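Glutathione S-transferase (Ceriporiopsis subvermispora, PDB 6J3E) probably conjugates glutathione to electrophilic substrates, as a serine-type member of the glutathione S-transferase family with a dimeric assembly. Local coordinates at residues Q184-L189 and T234-K239; L197-L200 and Y206-I209. One frame throughout, in Å; residues are numbered along the deposited sequence.

In the fold
Both contacts belong to the helical C-terminal domain, with centres about 13 Å apart, and contact 2 is made between the two halves of contact 1 along the chain. They meet directly: Leu189 CD2 packs 3.6 Å from Phe199 CD1, side chain on side chain, and the Leu197 CD2 methyl rests on the backbone carbonyl of Lys239, 3.5 Å from Lys239 O. The second subunit packs against both. Contact 1 is away from the glutathione site. Contact 2 is nearer, the side chain of Ala207 being about 10 Å from that of Lys26, and Tyr206 OH is hydrogen-bonded to Ser86 OG; both Lys26 and Ser86 bind glutathione in a structure of this protein, though none is bound to this chain.

Contact 1: residues Q184-L189 and T234-K239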
loop_
_atom_site.group_PDB
_atom_site.type_symbol
_atom_site.label_atom_id
_atom_site.label_comp_id
_atom_site.label_asym_id
_atom_site.label_seq_id
_atom_site.Cartn_x
_atom_site.Cartn_y
_atom_site.Cartn_z
ATOM N N GLN A 184 -9.906 2.444 -5.690
ATOM C CA GLN A 184 -9.357 2.214 -4.370
ATOM C C GLN A 184 -8.724 3.479 -3.825
ATOM O O GLN A 184 -8.805 3.754 -2.622
ATOM C CB GLN A 184 -8.339 1.089 -4.417
ATOM C CG GLN A 184 -8.900 -0.184 -4.942
ATOM C CD GLN A 184 -7.791 -1.148 -5.253
ATOM O OE1 GLN A 184 -7.445 -1.371 -6.420
ATOM N NE2 GLN A 184 -7.197 -1.720 -4.207
ATOM N N ILE A 185 -8.081 4.269 -4.682
ATOM C CA ILE A 185 -7.519 5.509 -4.170
ATOM C C ILE A 185 -8.643 6.402 -3.670
ATOM O O ILE A 185 -8.571 6.951 -2.562
ATOM C CB ILE A 185 -6.659 6.216 -5.231
ATOM C CG1 ILE A 185 -5.562 5.286 -5.749
ATOM C CG2 ILE A 185 -5.999 7.471 -4.628
ATOM C CD1 ILE A 185 -4.490 6.041 -6.540
ATOM N N ALA A 186 -9.723 6.506 -4.451
ATOM C CA ALA A 186 -10.855 7.329 -4.051
ATOM C C ALA A 186 -11.402 6.883 -2.704
ATOM O O ALA A 186 -11.636 7.715 -1.822
ATOM C CB ALA A 186 -11.946 7.295 -5.121
ATOM N N LYS A 187 -11.564 5.570 -2.511
ATOM C CA LYS A 187 -12.037 5.071 -1.226
ATOM C C LYS A 187 -11.041 5.384 -0.107
ATOM O O LYS A 187 -11.447 5.782 0.990
ATOM C CB LYS A 187 -12.341 3.570 -1.321
ATOM C CG LYS A 187 -13.792 3.249 -1.751
ATOM C CD LYS A 187 -14.808 4.224 -1.069
ATOM C CE LYS A 187 -16.110 3.546 -0.609
ATOM N NZ LYS A 187 -16.761 4.274 0.536
ATOM N N TRP A 188 -9.729 5.272 -0.375
ATOM C CA TRP A 188 -8.751 5.685 0.634
ATOM C C TRP A 188 -8.948 7.139 1.049
ATOM O O TRP A 188 -8.803 7.477 2.228
ATOM C CB TRP A 188 -7.328 5.512 0.123
ATOM C CG TRP A 188 -7.003 4.154 -0.299
ATOM C CD1 TRP A 188 -7.687 3.014 -0.013
ATOM C CD2 TRP A 188 -5.900 3.771 -1.122
ATOM N NE1 TRP A 188 -7.073 1.939 -0.605
ATOM C CE2 TRP A 188 -5.973 2.378 -1.294
ATOM C CE3 TRP A 188 -4.856 4.472 -1.730
ATOM C CZ2 TRP A 188 -5.042 1.672 -2.045
ATOM C CZ3 TRP A 188 -3.937 3.769 -2.480
ATOM C CH2 TRP A 188 -4.037 2.385 -2.629
ATOM N N LEU A 189 -9.251 8.013 0.082
ATOM C CA LEU A 189 -9.343 9.447 0.309
ATOM C C LEU A 189 -10.633 9.863 0.991
ATOM O O LEU A 189 -10.738 11.029 1.386
ATOM C CB LEU A 189 -9.212 10.212 -1.008
ATOM C CG LEU A 189 -7.768 10.227 -1.450
ATOM C CD1 LEU A 189 -7.631 10.775 -2.882
ATOM C CD2 LEU A 189 -6.958 11.051 -0.430
ATOM N N THR A 234 -14.163 12.058 -15.944
ATOM C CA THR A 234 -15.449 11.896 -15.280
ATOM C C THR A 234 -15.401 10.876 -14.155
ATOM O O THR A 234 -16.385 10.734 -13.424
ATOM C CB THR A 234 -16.525 11.462 -16.266
ATOM O OG1 THR A 234 -16.445 10.040 -16.449
ATOM C CG2 THR A 234 -16.346 12.170 -17.601
ATOM N N TRP A 235 -14.301 10.146 -14.014
ATOM C CA TRP A 235 -14.250 9.095 -13.010
ATOM C C TRP A 235 -14.341 9.686 -11.610
ATOM O O TRP A 235 -13.765 10.743 -11.322
ATOM C CB TRP A 235 -12.958 8.296 -13.129
ATOM C CG TRP A 235 -12.813 7.506 -14.361
ATOM C CD1 TRP A 235 -13.683 7.429 -15.412
ATOM C CD2 TRP A 235 -11.714 6.658 -14.686
ATOM N NE1 TRP A 235 -13.186 6.587 -16.372
ATOM C CE2 TRP A 235 -11.978 6.098 -15.948
ATOM C CE3 TRP A 235 -10.519 6.322 -14.030
ATOM C CZ2 TRP A 235 -11.097 5.213 -16.568
ATOM C CZ3 TRP A 235 -9.643 5.439 -14.645
ATOM C CH2 TRP A 235 -9.933 4.901 -15.904
ATOM N N ASP A 236 -15.041 8.969 -10.728
ATOM C CA ASP A 236 -15.119 9.326 -9.315
ATOM C C ASP A 236 -15.519 10.784 -9.151
ATOM O O ASP A 236 -14.836 11.567 -8.485
ATOM C CB ASP A 236 -13.795 9.049 -8.603
ATOM C CG ASP A 236 -13.396 7.589 -8.666
ATOM O OD1 ASP A 236 -14.130 6.747 -8.092
ATOM O OD2 ASP A 236 -12.342 7.287 -9.286
ATOM N N ASP A 237 -16.626 11.152 -9.805
ATOM C CA ASP A 237 -17.163 12.505 -9.705
ATOM C C ASP A 237 -16.084 13.524 -10.055
ATOM O O ASP A 237 -15.955 14.575 -9.425
ATOM C CB ASP A 237 -17.749 12.746 -8.306
ATOM C CG ASP A 237 -18.627 13.984 -8.238
ATOM O OD1 ASP A 237 -19.768 13.939 -8.758
ATOM O OD2 ASP A 237 -18.187 14.991 -7.637
ATOM N N GLY A 238 -15.274 13.176 -11.057
ATOM C CA GLY A 238 -14.191 13.999 -11.548
ATOM C C GLY A 238 -13.009 14.148 -10.622
ATOM O O GLY A 238 -12.187 15.048 -10.847
ATOM N N LYS A 239 -12.876 13.283 -9.607
ATOM C CA LYS A 239 -11.872 13.517 -8.565
ATOM C C LYS A 239 -10.479 13.727 -9.146
ATOM O O LYS A 239 -9.715 14.573 -8.662
ATOM C CB LYS A 239 -11.846 12.361 -7.557
ATOM C CG LYS A 239 -10.783 12.540 -6.465
ATOM C CD LYS A 239 -10.806 11.411 -5.444
ATOM C CE LYS A 239 -12.070 11.455 -4.583
ATOM N NZ LYS A 239 -12.162 12.667 -3.727
#
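Ala186 faces Asp236 and the bent side chain of Lys239, while Leu189, one turn further on, meets the same lysine. The axes of the two short helical segments approach to 10.8 Å at a crossing angle of 42°. The methyl of Ala186 sits over the face of the Asp236 carboxylate, almost straight above CG, with Ala186 CB 3.8 Å from Asp236 CG and 3.7 Å from Asp236 OD1. Asp236 CG stands anti to its own carbonyl carbon (chi1 -60°), which carries the group toward Ala186, and chi2 of -64° turns its face to the methyl. Its OD2 is turned to the indole NH of Trp240, and that bond probably fixes the rotation of the carboxylate. Asp236, Asp237 and Gly238 all have positive phi, a left-handed turn that leads up to Lys239. The Lys239 chain runs straight through its first two torsions and then folds at chi3 and chi4, so its methylenes, not its ammonium, touch the partner helix. Lys239 CD packs on Leu189 CD1 at 4.1 Å, the two side chains crossing at a slant, and Lys239 CE comes within 4.2 Å of Ala186 CB. The folded end delivers NZ to a salt bridge with Asp195 and a hydrogen bond to Lys196 O. Helix 169-189, whose Ile185 and Trp188 pack on helix 109-136, is thus joined to the 234-239 end of the last helix. The chemistry across the interface is van der Waals packing: both charged residues offer carbon or a carboxylate face here and find polar partners elsewhere, so their charges probably add little attraction between the two segments.

Contact 2: residues L197-L200 and Y206-I209; sequences LLFL and YADI
The loop chain passes the first turn of helix 206-222 with Leu198 CA 5.9 Å from Asp208 CA, extended at Leu198 and then turning to helix-like angles at Phe199. Into this bend reaches the carboxylate of Asp208, its CG anti to the carbonyl carbon (chi1 -45°). Asp208 OD1 accepts the backbone N-H of Phe199 on its syn lone pair, with Phe199 N 2.8 Å from Asp208 OD1 and an angle of 161° at the hydrogen. A water that accepts the N-H of Leu200 (water O to Leu200 N 2.8 Å) donates to OD2 over an unusually short distance whose exact length is doubtful, so the carboxylate grips one loop amide directly and probably steadies the next through water. OD2 also accepts the backbone N-H of Ser205. In sequence, Ser205 to Asp208 form the Ser-x-x-Asp pattern of the N-capping box known at this helix in the glutathione S-transferase fold, and the bond to Ser205 N is the aspartate's half of it. These donors in a buried setting would be expected to favour the ionised acid. Leu198 crosses the carboxylate at about a right angle and sets its CD2 methyl squarely over the group, Leu198 CD2 being 3.8 Å from Asp208 CG. The Phe199 ring presents its edge to the acid, Phe199 CD1 lying 3.6 Å from Asp208 OD1, with ring and carboxylate planes 39° apart. Over one ring face lies the methyl of Ala207, Ala207 CB being 4.0 Å from Phe199 CD1. Phe115 meets the Phe199 ring edge-to-face, and Ala110 of the second subunit packs on Phe199 as well.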
loop_
_atom_site.group_PDB
_atom_site.type_symbol
_atom_site.label_atom_id
_atom_site.label_comp_id
_atom_site.label_asym_id
_atom_site.label_seq_id
_atom_site.Cartn_x
_atom_site.Cartn_y
_atom_site.Cartn_z
ATOM N N LEU A 197 -9.436 15.673 -1.365
ATOM C CA LEU A 197 -8.619 15.615 -2.559
ATOM C C LEU A 197 -7.148 15.417 -2.244
ATOM O O LEU A 197 -6.418 14.875 -3.080
ATOM C CB LEU A 197 -8.803 16.883 -3.393
ATOM C CG LEU A 197 -10.074 16.788 -4.223
ATOM C CD1 LEU A 197 -10.684 18.150 -4.336
ATOM C CD2 LEU A 197 -9.757 16.198 -5.587
ATOM N N LEU A 198 -6.707 15.825 -1.064
ATOM C CA LEU A 198 -5.348 15.616 -0.619
ATOM C C LEU A 198 -5.334 14.632 0.538
ATOM O O LEU A 198 -6.244 14.617 1.381
ATOM C CB LEU A 198 -4.718 16.928 -0.181
ATOM C CG LEU A 198 -4.866 18.076 -1.172
ATOM C CD1 LEU A 198 -4.006 19.234 -0.698
ATOM C CD2 LEU A 198 -4.480 17.636 -2.596
ATOM N N PHE A 199 -4.268 13.835 0.596
ATOM C CA PHE A 199 -4.194 12.778 1.602
ATOM C C PHE A 199 -4.202 13.320 3.031
ATOM O O PHE A 199 -4.873 12.750 3.902
ATOM C CB PHE A 199 -2.962 11.912 1.354
ATOM C CG PHE A 199 -3.264 10.739 0.507
ATOM C CD1 PHE A 199 -3.436 10.893 -0.867
ATOM C CD2 PHE A 199 -3.449 9.494 1.079
ATOM C CE1 PHE A 199 -3.758 9.816 -1.663
ATOM C CE2 PHE A 199 -3.765 8.402 0.287
ATOM C CZ PHE A 199 -3.927 8.565 -1.090
ATOM N N LEU A 200 -3.442 14.397 3.304
ATOM C CA LEU A 200 -3.402 14.988 4.641
ATOM C C LEU A 200 -4.555 15.942 4.909
ATOM O O LEU A 200 -4.564 16.575 5.970
ATOM C CB LEU A 200 -2.094 15.748 4.891
ATOM C CG LEU A 200 -0.747 15.178 4.470
ATOM C CD1 LEU A 200 0.338 16.230 4.699
ATOM C CD2 LEU A 200 -0.423 13.890 5.217
ATOM N N TYR A 206 3.678 14.540 -0.596
ATOM C CA TYR A 206 4.241 13.824 -1.744
ATOM C C TYR A 206 3.274 12.783 -2.282
ATOM O O TYR A 206 3.371 12.419 -3.458
ATOM C CB TYR A 206 5.596 13.168 -1.399
ATOM C CG TYR A 206 6.230 12.367 -2.544
ATOM C CD1 TYR A 206 6.831 13.002 -3.633
ATOM C CD2 TYR A 206 6.229 10.978 -2.531
ATOM C CE1 TYR A 206 7.410 12.261 -4.686
ATOM C CE2 TYR A 206 6.793 10.228 -3.590
ATOM C CZ TYR A 206 7.384 10.876 -4.650
ATOM O OH TYR A 206 7.919 10.130 -5.679
ATOM N N ALA A 207 2.316 12.323 -1.465
ATOM C CA ALA A 207 1.374 11.312 -1.948
ATOM C C ALA A 207 0.447 11.893 -3.007
ATOM O O ALA A 207 0.102 11.212 -3.980
ATOM C CB ALA A 207 0.575 10.721 -0.783
ATOM N N ASP A 208 0.040 13.149 -2.823
ATOM C CA ASP A 208 -0.716 13.874 -3.832
ATOM C C ASP A 208 0.110 14.059 -5.089
ATOM O O ASP A 208 -0.404 13.920 -6.204
ATOM C CB ASP A 208 -1.135 15.246 -3.291
ATOM C CG ASP A 208 -1.691 15.176 -1.882
ATOM O OD1 ASP A 208 -2.583 14.331 -1.614
ATOM O OD2 ASP A 208 -1.218 15.968 -1.035
ATOM N N ILE A 209 1.383 14.415 -4.920
ATOM C CA ILE A 209 2.256 14.640 -6.062
ATOM C C ILE A 209 2.411 13.352 -6.843
ATOM O O ILE A 209 2.424 13.355 -8.079
ATOM C CB ILE A 209 3.610 15.200 -5.583
ATOM C CG1 ILE A 209 3.400 16.549 -4.912
ATOM C CG2 ILE A 209 4.604 15.319 -6.739
ATOM C CD1 ILE A 209 4.634 17.113 -4.253
HETATM O O HOH W 1 -1.759 15.713 1.440
#